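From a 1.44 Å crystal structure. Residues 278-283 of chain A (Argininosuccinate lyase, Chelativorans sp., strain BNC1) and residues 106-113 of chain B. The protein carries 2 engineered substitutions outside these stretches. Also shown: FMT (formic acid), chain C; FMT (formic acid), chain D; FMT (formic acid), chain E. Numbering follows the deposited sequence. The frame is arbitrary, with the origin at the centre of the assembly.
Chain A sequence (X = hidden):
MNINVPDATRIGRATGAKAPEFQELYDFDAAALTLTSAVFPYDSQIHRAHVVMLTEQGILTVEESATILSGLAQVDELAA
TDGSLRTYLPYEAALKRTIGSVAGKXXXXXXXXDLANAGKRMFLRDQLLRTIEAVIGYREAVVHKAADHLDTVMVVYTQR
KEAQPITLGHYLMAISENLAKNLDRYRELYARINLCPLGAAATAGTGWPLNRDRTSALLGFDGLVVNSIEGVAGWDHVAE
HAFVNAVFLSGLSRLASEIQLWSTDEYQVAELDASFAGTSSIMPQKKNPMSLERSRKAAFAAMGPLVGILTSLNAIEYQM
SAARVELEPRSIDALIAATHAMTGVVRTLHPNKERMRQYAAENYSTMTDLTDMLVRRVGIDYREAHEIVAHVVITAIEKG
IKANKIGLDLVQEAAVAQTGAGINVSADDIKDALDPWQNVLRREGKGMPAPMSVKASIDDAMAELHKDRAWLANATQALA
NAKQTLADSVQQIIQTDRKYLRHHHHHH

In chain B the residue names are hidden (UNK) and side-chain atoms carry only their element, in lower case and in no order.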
# COMPACT_ATOMS: atom_id res chain seq x y z
N GLY A 278 -16.75 11.82 23.47
CA GLY A 278 -16.34 11.25 24.74
C GLY A 278 -15.56 12.25 25.57
O GLY A 278 -15.59 13.45 25.28
N THR A 279 -14.88 11.79 26.61
CA THR A 279 -14.05 12.68 27.41
C THR A 279 -12.76 11.93 27.76
O THR A 279 -12.49 10.85 27.23
CB THR A 279 -14.82 13.21 28.62
OG1 THR A 279 -14.06 14.26 29.24
CG2 THR A 279 -15.08 12.10 29.64
N SER A 280 -11.99 12.52 28.67
CA SER A 280 -10.72 11.97 29.12
C SER A 280 -10.81 11.47 30.55
O SER A 280 -11.50 12.05 31.38
CB SER A 280 -9.65 13.07 29.07
OG SER A 280 -8.50 12.74 29.82
N SER A 281 -10.06 10.39 30.82
CA SER A 281 -9.98 9.84 32.18
C SER A 281 -9.23 10.76 33.14
O SER A 281 -9.33 10.57 34.36
CB SER A 281 -9.30 8.46 32.16
OG SER A 281 -7.95 8.54 31.69
N ILE A 282 -8.49 11.74 32.62
CA ILE A 282 -7.67 12.63 33.43
C ILE A 282 -8.06 14.10 33.28
O ILE A 282 -8.10 14.83 34.27
CB ILE A 282 -6.17 12.42 33.12
CG1 ILE A 282 -5.30 13.51 33.75
CG2 ILE A 282 -5.89 12.37 31.61
CD1 ILE A 282 -3.82 13.19 33.69
N MET A 283 -8.33 14.56 32.05
CA MET A 283 -8.56 15.98 31.77
C MET A 283 -10.06 16.28 31.74
O MET A 283 -10.73 15.95 30.75
CB MET A 283 -7.93 16.33 30.42
CG MET A 283 -6.41 16.26 30.40
SD MET A 283 -5.67 16.43 28.77
CE MET A 283 -6.14 14.89 27.98
N UNK B 106 -5.76 4.76 41.93
CA UNK B 106 -4.78 4.10 41.08
C UNK B 106 -4.50 4.90 39.81
O UNK B 106 -3.53 4.60 39.11
c UNK B 106 -5.17 2.66 40.74
c UNK B 106 -7.64 0.73 38.03
c UNK B 106 -6.25 2.47 39.67
s UNK B 106 -6.06 0.85 38.86
N UNK B 107 -5.33 5.89 39.49
CA UNK B 107 -5.12 6.69 38.29
C UNK B 107 -4.34 7.96 38.56
O UNK B 107 -4.11 8.74 37.63
c UNK B 107 -6.41 7.12 36.14
c UNK B 107 -6.86 8.07 35.29
n UNK B 107 -5.84 6.14 35.36
n UNK B 107 -6.57 7.64 34.01
c UNK B 107 -6.46 7.03 37.64
c UNK B 107 -5.94 6.49 34.08
N UNK B 108 -3.93 8.20 39.81
CA UNK B 108 -3.15 9.40 40.10
C UNK B 108 -1.90 9.44 39.24
O UNK B 108 -1.12 8.47 39.18
c UNK B 108 -3.91 9.60 43.93
c UNK B 108 -4.08 9.79 42.41
c UNK B 108 -1.72 10.48 41.85
c UNK B 108 -2.82 9.46 41.60
N UNK B 109 -1.68 10.57 38.57
CA UNK B 109 -0.49 10.76 37.77
C UNK B 109 -0.45 10.00 36.46
O UNK B 109 0.62 9.91 35.85
N UNK B 110 -1.58 9.49 35.98
CA UNK B 110 -1.62 8.59 34.84
C UNK B 110 -2.81 8.95 33.96
O UNK B 110 -3.70 9.71 34.35
c UNK B 110 -1.63 4.70 34.97
n UNK B 110 -2.43 2.16 35.72
c UNK B 110 -3.27 3.16 35.93
n UNK B 110 -4.46 2.92 36.47
n UNK B 110 -2.92 4.39 35.58
c UNK B 110 -1.74 7.13 35.34
c UNK B 110 -1.58 6.06 34.30
N UNK B 111 -2.81 8.39 32.75
CA UNK B 111 -3.88 8.59 31.78
C UNK B 111 -4.14 7.27 31.08
O UNK B 111 -3.30 6.37 31.08
o UNK B 111 -4.28 9.76 29.62
c UNK B 111 -3.44 9.65 30.76
N UNK B 112 -5.29 7.17 30.42
CA UNK B 112 -5.44 6.09 29.46
C UNK B 112 -4.40 6.18 28.34
O UNK B 112 -4.07 5.16 27.72
n UNK B 112 -11.76 6.05 27.89
c UNK B 112 -10.92 7.03 28.15
n UNK B 112 -9.76 6.80 28.75
c UNK B 112 -7.91 5.53 29.83
n UNK B 112 -11.24 8.27 27.79
c UNK B 112 -9.30 5.47 29.18
c UNK B 112 -6.85 6.07 28.86
N UNK B 113 -3.85 7.38 28.07
CA UNK B 113 -2.97 7.55 26.93
C UNK B 113 -1.62 6.88 27.15
O UNK B 113 -1.13 6.18 26.25
n UNK B 113 -4.08 11.04 26.23
o UNK B 113 -5.08 9.06 25.89
c UNK B 113 -2.78 9.04 26.60
c UNK B 113 -4.08 9.72 26.21
C FMT C . -7.24 10.03 28.44
O1 FMT C . -6.78 11.00 29.02
O2 FMT C . -8.45 9.91 28.29
C FMT D . -7.43 12.52 25.88
O1 FMT D . -8.25 13.45 25.94
O2 FMT D . -6.30 12.65 25.38
C FMT E . -14.32 6.76 25.36
O1 FMT E . -13.90 7.20 26.43
O2 FMT E . -13.78 5.81 24.79

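Position 106 carries four side-chain atoms in an unbranched run of two carbons, a sulfur and a terminal carbon. A thioether of this shape is methionine. Met106(B) stays out of reach of chain A.

Position 107 has one carbon followed by a five-membered ring of three carbons and two nitrogens. One ring nitrogen lies 2.8 Å from Ser281(A) OG, which sits at the ring edge, near its plane, where a nitrogen lone pair or N-H would point. The imidazole identifies histidine. The bond joins His107(B) NE2 and Ser281(A) OG, and either could be the donor.

At position 108 four carbons fork at the first, with one arm two carbons long: isoleucine. Ile108(B) points away from chain A and touches nothing of it here.

Position 109 has no side-chain atoms, so it is glycine. Its phi of 74° is a value that favours glycine by itself, and Gly109(B) occupies the third place of a type II turn, closed where the backbone N of position 110 donates to His107(B) O at 3.1 Å.

Position 110 shows three carbons, a nitrogen, and a carbon bearing two more nitrogens, the pattern of arginine. The side chain of Arg110(B) leans back on the turn through a weak bond, NE to His107(B) ND1 at 3.4 Å, while its terminal nitrogens are satisfied elsewhere in the structure. Toward chain A it offers backbone: Ile282(A) CD1 packs 3.5 Å from Arg110(B) O.

Position 111 has one carbon and one oxygen, and the oxygen accepts from the backbone N of position 113 at 2.9 Å. Two side-chain atoms ending in oxygen, without a branch, make serine. Ser111(B) is the N-cap of the helix that follows; its OG also lies 3.7 Å from Ile282(A) CG2 and donates a weak bond to the formic acid of chain C, OG to O1 at 2.9 Å.

Position 112 repeats the arginine pattern, three carbons, a nitrogen and a carbon with two nitrogens, and one terminal nitrogen comes within 2.9 Å of Thr279(A) O. Arg112(B) starts sideways, but its end comes nearer to chain A. Its NH1 donates to O1 of the formic acid of chain E at 2.8 Å, and its NH2 to O2 of the formic acid of chain C at 3.3 Å.

Position 113 has two carbons, the second bearing one oxygen and one nitrogen: an amide, asparagine. Asn113(B) makes no direct contact with chain A, but its ND2 donates to O2 of the formic acid of chain D at 2.9 Å.

The contact turns on one hydroxyl. Ser281(A) OG meets His107(B) NE2 and accepts from Arg112(B) N at 3.3 Å, tying the turn and the helix start to one atom. The formic acid of chain C spans the chains: its O1 accepts from Ser280(A) OG at 2.6 Å, and its O2 accepts from Ser281(A) N at 3.0 Å. The design rule is economical: a turn and a capped helix start present polar groups to a serine loop, with Ile282(A) packing beside them.

Chain B 106-113: MHIGRSRN
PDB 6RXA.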